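Local coordinates for acetyl xylan esterase (Paenibacillus sp. R4, PDB 6AGQ), which probably hydrolyses acetyl ester groups on xylan and related acetylated sugars, as a cold-active esterase of the alpha/beta-hydrolase clan, at residues D29-L34 with V157-I162; D23-W28 with A259-A264. One frame throughout, in Å; residues are numbered along the deposited sequence.

Contact 1: D29-L34 with V157-I162; sequences DNAKAL and VYLDCI
Leu159 and Lys32 mark where the two helices come nearest, their CA atoms 7.1 Å apart, a spacing small enough for one side chain to reach the backbone of the other helix. Leu159 contributes the largest share of the contact. Its CG stands anti to its own carbonyl carbon (chi1 -65°), which carries the forked end out over the turn at Ala31. Leu159 CD2 rests 3.8 Å from Ala31 O and 4.2 Å from the backbone Lys32 N, while Leu159 CD1 lies 3.9 Å from the same Ala31 O. The methyl of Ala31 points at the leucine, and Ala31 CB lies 4.2 Å from Leu159 CD2; with so short a residue at this point, the leucine can lie against the peptide itself. All of this is van der Waals packing, and it is buried. In the alpha/beta-hydrolase fold, helix 153-170 lies on the chain between the parallel strands 114-118 and 179-184, and helix 24-36 packs against it from the N-terminal part of the chain. One turn further along helix 153-170, Ile162 also points across: its CD1 approaches Lys32 CG at 4.5 Å, so the methylene part of the lysine passes beside it. The lysine amine itself goes on to helix 186-197, where Lys32 NZ donates to the carbonyl of Leu197. Ile162 touches the side chain of Leu197 too, and Tyr158 packs on Leu190 and Ala193 of that same helix.

Contact 2: D23-W28 with A259-A264; sequences DFDLFW and ASRIKA
Asp25 OD1 accepts a hydrogen bond from Arg261 NE at 3.2 Å, a bond that is part of a salt bridge. The N-H points fairly straight at the oxygen (156°) and meets its syn lone pair; the carboxylate oxygen lies near the guanidinium plane, although the two flat groups are turned 65° apart. Phe24, with CG anti to the backbone N, lies over one face of the same guanidinium, its CD1 3.4 Å from Arg261 CZ; the planes are tilted by 37°, an offset overlap at the ring's rim. Trp28 CD1 covers the opposite face of the phenyl ring. Arg261 extends from a type I turn, Ala259 to Ile262, that begins at the last residue of helix 255-259, and its NH1 bonds separately to Asn20 OD1 and to the carbonyl of Asn257. A leucine in place of Arg261 would probably leave the carboxylate of Asp25 without its countercharge here and the Asn20 and Asn257 oxygens without this shared donor. One cation thus joins a carboxylate, an aromatic face and neutral oxygens, and the start of helix 24-36 is tied to this loop by one charged hydrogen bond from Asp25 and by the contact with the Phe24 ring.

From the N terminus, the chain enters helix 24-36, whose N-terminal end, 23-28 with the N-cap Asp23, serves contact 2, and whose following residues 29-34 serve contact 1. It then runs through the early strands of the sheet to helix 153-170, where 157-162 returns to the helix and closes the loop of contact 1. Only much later, between helix 255-259 and strand 265-271, does 259-264 close the larger loop of contact 2, inside which contact 1 is nested. Helix 24-36 therefore meets both a helix of the alpha/beta core and a loop leading into a late strand. The two contacts also touch directly, with Trp28 CH2 3.7 Å from Tyr158 CD2.

Contact 1: D29-L34 with V157-I162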
loop_
_atom_site.group_PDB
_atom_site.type_symbol
_atom_site.label_atom_id
_atom_site.label_comp_id
_atom_site.label_asym_id
_atom_site.label_seq_id
_atom_site.Cartn_x
_atom_site.Cartn_y
_atom_site.Cartn_z
ATOM N N ASP A 29 -19.646 29.629 -30.662
ATOM C CA ASP A 29 -20.214 30.986 -30.728
ATOM C C ASP A 29 -21.742 31.033 -30.501
ATOM O O ASP A 29 -22.245 32.072 -30.089
ATOM C CB ASP A 29 -19.702 31.849 -31.881
ATOM C CG ASP A 29 -19.610 31.117 -33.120
ATOM O OD1 ASP A 29 -20.428 30.191 -33.221
ATOM O OD2 ASP A 29 -18.718 31.419 -33.951
ATOM N N ASN A 30 -22.456 29.914 -30.693
ATOM C CA ASN A 30 -23.822 29.789 -30.176
ATOM C C ASN A 30 -23.834 29.850 -28.642
ATOM O O ASN A 30 -24.635 30.580 -28.054
ATOM C CB ASN A 30 -24.525 28.461 -30.605
ATOM C CG ASN A 30 -24.981 28.457 -32.092
ATOM O OD1 ASN A 30 -25.051 29.495 -32.770
ATOM N ND2 ASN A 30 -25.263 27.271 -32.597
ATOM N N ALA A 31 -22.985 29.058 -27.988
ATOM C CA ALA A 31 -22.973 29.074 -26.524
ATOM C C ALA A 31 -22.589 30.437 -26.015
ATOM O O ALA A 31 -23.150 30.891 -25.051
ATOM C CB ALA A 31 -22.054 28.027 -25.976
ATOM N N LYS A 32 -21.659 31.095 -26.678
ATOM C CA LYS A 32 -21.285 32.458 -26.332
ATOM C C LYS A 32 -22.419 33.506 -26.504
ATOM O O LYS A 32 -22.493 34.418 -25.707
ATOM C CB LYS A 32 -20.057 32.924 -27.135
ATOM C CG LYS A 32 -18.732 32.456 -26.575
ATOM C CD LYS A 32 -17.553 33.108 -27.274
ATOM C CE LYS A 32 -16.842 32.135 -28.191
ATOM N NZ LYS A 32 -15.675 32.768 -28.838
ATOM N N ALA A 33 -23.232 33.403 -27.569
ATOM C CA ALA A 33 -24.332 34.343 -27.819
ATOM C C ALA A 33 -25.382 34.176 -26.737
ATOM O O ALA A 33 -25.945 35.145 -26.271
ATOM C CB ALA A 33 -24.938 34.143 -29.204
ATOM N N LEU A 34 -25.595 32.948 -26.293
ATOM C CA LEU A 34 -26.384 32.699 -25.091
ATOM C C LEU A 34 -25.828 33.418 -23.860
ATOM O O LEU A 34 -26.574 34.078 -23.154
ATOM C CB LEU A 34 -26.557 31.193 -24.849
ATOM C CG LEU A 34 -27.702 30.534 -25.680
ATOM C CD1 LEU A 34 -28.933 30.264 -24.812
ATOM C CD2 LEU A 34 -28.126 31.267 -26.971
ATOM N N VAL A 157 -19.295 25.632 -17.316
ATOM C CA VAL A 157 -18.027 26.027 -16.634
ATOM C C VAL A 157 -17.180 26.962 -17.495
ATOM O O VAL A 157 -16.682 28.008 -17.013
ATOM C CB VAL A 157 -17.233 24.772 -16.162
ATOM C CG1 VAL A 157 -15.956 25.145 -15.468
ATOM C CG2 VAL A 157 -18.105 23.946 -15.210
ATOM N N TYR A 158 -17.016 26.617 -18.790
ATOM C CA TYR A 158 -16.190 27.437 -19.679
ATOM C C TYR A 158 -16.796 28.796 -19.886
ATOM O O TYR A 158 -16.092 29.816 -19.931
ATOM C CB TYR A 158 -15.931 26.773 -21.030
ATOM C CG TYR A 158 -14.967 25.604 -21.007
ATOM C CD1 TYR A 158 -14.628 24.943 -19.833
ATOM C CD2 TYR A 158 -14.422 25.132 -22.165
ATOM C CE1 TYR A 158 -13.759 23.868 -19.838
ATOM C CE2 TYR A 158 -13.596 23.999 -22.154
ATOM C CZ TYR A 158 -13.264 23.405 -21.008
ATOM O OH TYR A 158 -12.443 22.318 -20.979
ATOM N N LEU A 159 -18.105 28.835 -19.998
ATOM C CA LEU A 159 -18.786 30.143 -20.067
ATOM C C LEU A 159 -18.605 30.990 -18.805
ATOM O O LEU A 159 -18.458 32.210 -18.907
ATOM C CB LEU A 159 -20.296 29.919 -20.336
ATOM C CG LEU A 159 -20.591 29.296 -21.678
ATOM C CD1 LEU A 159 -22.081 29.034 -21.816
ATOM C CD2 LEU A 159 -20.113 30.120 -22.869
ATOM N N ASP A 160 -18.712 30.388 -17.617
ATOM C CA ASP A 160 -18.417 31.127 -16.336
ATOM C C ASP A 160 -17.006 31.740 -16.363
ATOM O O ASP A 160 -16.796 32.863 -15.872
ATOM C CB ASP A 160 -18.466 30.236 -15.133
ATOM C CG ASP A 160 -19.838 29.587 -14.901
ATOM O OD1 ASP A 160 -20.874 30.127 -15.385
ATOM O OD2 ASP A 160 -19.878 28.486 -14.237
ATOM N N CYS A 161 -16.062 30.994 -16.975
ATOM C CA CYS A 161 -14.661 31.360 -17.063
ATOM C C CYS A 161 -14.433 32.497 -18.005
ATOM O O CYS A 161 -13.479 33.227 -17.810
ATOM C CB CYS A 161 -13.748 30.152 -17.420
ATOM S SG CYS A 161 -13.673 28.889 -16.105
ATOM N N ILE A 162 -15.243 32.589 -19.064
ATOM C CA ILE A 162 -15.199 33.731 -19.995
ATOM C C ILE A 162 -15.877 34.946 -19.346
ATOM O O ILE A 162 -15.459 36.134 -19.489
ATOM C CB ILE A 162 -15.892 33.352 -21.342
ATOM C CG1 ILE A 162 -14.935 32.468 -22.186
ATOM C CG2 ILE A 162 -16.370 34.588 -22.146
ATOM C CD1 ILE A 162 -15.676 31.712 -23.295
#

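Contact 2: D23-W28 with A259-A264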
loop_
_atom_site.group_PDB
_atom_site.type_symbol
_atom_site.label_atom_id
_atom_site.label_comp_id
_atom_site.label_asym_id
_atom_site.label_seq_id
_atom_site.Cartn_x
_atom_site.Cartn_y
_atom_site.Cartn_z
ATOM N N ASP A 23 -17.954 21.544 -36.776
ATOM C CA ASP A 23 -18.763 22.581 -36.151
ATOM C C ASP A 23 -18.264 23.035 -34.734
ATOM O O ASP A 23 -19.045 23.614 -33.956
ATOM C CB ASP A 23 -20.211 22.045 -36.060
ATOM C CG ASP A 23 -20.398 21.081 -34.876
ATOM O OD1 ASP A 23 -19.404 20.498 -34.424
ATOM O OD2 ASP A 23 -21.505 20.907 -34.383
ATOM N N PHE A 24 -16.989 22.794 -34.393
ATOM C CA PHE A 24 -16.391 23.296 -33.112
ATOM C C PHE A 24 -16.631 24.788 -32.916
ATOM O O PHE A 24 -17.154 25.189 -31.840
ATOM C CB PHE A 24 -14.896 23.003 -33.051
ATOM C CG PHE A 24 -14.217 23.284 -31.723
ATOM C CD1 PHE A 24 -13.659 24.556 -31.446
ATOM C CD2 PHE A 24 -14.007 22.249 -30.802
ATOM C CE1 PHE A 24 -12.983 24.790 -30.269
ATOM C CE2 PHE A 24 -13.284 22.485 -29.616
ATOM C CZ PHE A 24 -12.767 23.752 -29.357
ATOM N N ASP A 25 -16.270 25.608 -33.917
ATOM C CA ASP A 25 -16.451 27.071 -33.757
ATOM C C ASP A 25 -17.927 27.479 -33.691
ATOM O O ASP A 25 -18.330 28.297 -32.823
ATOM C CB ASP A 25 -15.674 27.875 -34.793
ATOM C CG ASP A 25 -14.166 27.624 -34.701
ATOM O OD1 ASP A 25 -13.635 27.545 -33.566
ATOM O OD2 ASP A 25 -13.496 27.474 -35.754
ATOM N N LEU A 26 -18.744 26.872 -34.542
ATOM C CA LEU A 26 -20.200 27.086 -34.454
ATOM C C LEU A 26 -20.813 26.718 -33.053
ATOM O O LEU A 26 -21.583 27.492 -32.499
ATOM C CB LEU A 26 -20.926 26.354 -35.572
ATOM C CG LEU A 26 -22.462 26.411 -35.527
ATOM C CD1 LEU A 26 -22.900 27.855 -35.699
ATOM C CD2 LEU A 26 -23.076 25.500 -36.596
ATOM N N PHE A 27 -20.494 25.557 -32.514
ATOM C CA PHE A 27 -20.994 25.168 -31.165
ATOM C C PHE A 27 -20.657 26.255 -30.131
ATOM O O PHE A 27 -21.541 26.652 -29.353
ATOM C CB PHE A 27 -20.401 23.839 -30.740
ATOM C CG PHE A 27 -20.676 23.476 -29.314
ATOM C CD1 PHE A 27 -21.852 22.819 -28.969
ATOM C CD2 PHE A 27 -19.751 23.758 -28.321
ATOM C CE1 PHE A 27 -22.098 22.473 -27.639
ATOM C CE2 PHE A 27 -19.983 23.432 -26.997
ATOM C CZ PHE A 27 -21.154 22.778 -26.654
ATOM N N TRP A 28 -19.403 26.742 -30.150
ATOM C CA TRP A 28 -18.957 27.746 -29.221
ATOM C C TRP A 28 -19.536 29.145 -29.442
ATOM O O TRP A 28 -19.881 29.843 -28.443
ATOM C CB TRP A 28 -17.429 27.779 -29.026
ATOM C CG TRP A 28 -16.950 26.616 -28.205
ATOM C CD1 TRP A 28 -16.167 25.567 -28.627
ATOM C CD2 TRP A 28 -17.225 26.376 -26.823
ATOM N NE1 TRP A 28 -15.980 24.699 -27.609
ATOM C CE2 TRP A 28 -16.613 25.157 -26.490
ATOM C CE3 TRP A 28 -17.962 27.062 -25.844
ATOM C CZ2 TRP A 28 -16.674 24.610 -25.207
ATOM C CZ3 TRP A 28 -18.054 26.512 -24.573
ATOM C CH2 TRP A 28 -17.436 25.276 -24.275
ATOM N N ALA A 259 -5.975 24.902 -27.549
ATOM C CA ALA A 259 -4.560 25.351 -27.834
ATOM C C ALA A 259 -4.340 25.812 -29.263
ATOM O O ALA A 259 -3.611 26.748 -29.523
ATOM C CB ALA A 259 -3.559 24.240 -27.546
ATOM N N SER A 260 -5.033 25.155 -30.178
ATOM C CA SER A 260 -4.948 25.462 -31.617
ATOM C C SER A 260 -5.525 26.869 -31.962
ATOM O O SER A 260 -5.270 27.396 -33.023
ATOM C CB SER A 260 -5.705 24.350 -32.350
ATOM O OG SER A 260 -6.241 24.822 -33.530
ATOM N N ARG A 261 -6.344 27.442 -31.070
ATOM C CA ARG A 261 -6.909 28.798 -31.265
ATOM C C ARG A 261 -6.346 29.889 -30.342
ATOM O O ARG A 261 -6.818 30.997 -30.415
ATOM C CB ARG A 261 -8.432 28.730 -31.139
ATOM C CG ARG A 261 -9.076 27.908 -32.252
ATOM C CD ARG A 261 -9.984 26.854 -31.676
ATOM N NE ARG A 261 -10.815 26.272 -32.707
ATOM C CZ ARG A 261 -10.736 25.029 -33.180
ATOM N NH1 ARG A 261 -9.844 24.161 -32.723
ATOM N NH2 ARG A 261 -11.604 24.634 -34.127
ATOM N N ILE A 262 -5.383 29.557 -29.472
ATOM C CA ILE A 262 -4.696 30.495 -28.587
ATOM C C ILE A 262 -3.623 31.264 -29.323
ATOM O O ILE A 262 -2.705 30.642 -29.878
ATOM C CB ILE A 262 -4.028 29.766 -27.385
ATOM C CG1 ILE A 262 -5.104 29.065 -26.542
ATOM C CG2 ILE A 262 -3.221 30.730 -26.523
ATOM C CD1 ILE A 262 -4.605 28.227 -25.411
ATOM N N LYS A 263 -3.721 32.592 -29.315
ATOM C CA LYS A 263 -2.658 33.515 -29.863
ATOM C C LYS A 263 -1.852 34.267 -28.802
ATOM O O LYS A 263 -0.799 34.853 -29.098
ATOM C CB LYS A 263 -3.266 34.584 -30.783
ATOM C CG LYS A 263 -3.609 34.129 -32.194
ATOM C CD LYS A 263 -5.108 33.914 -32.413
ATOM C CE LYS A 263 -5.556 34.316 -33.828
ATOM N NZ LYS A 263 -4.686 33.711 -34.877
ATOM N N ALA A 264 -2.390 34.296 -27.586
ATOM C CA ALA A 264 -1.658 34.640 -26.395
ATOM C C ALA A 264 -0.315 33.925 -26.316
ATOM O O ALA A 264 -0.165 32.814 -26.773
ATOM C CB ALA A 264 -2.525 34.343 -25.115
#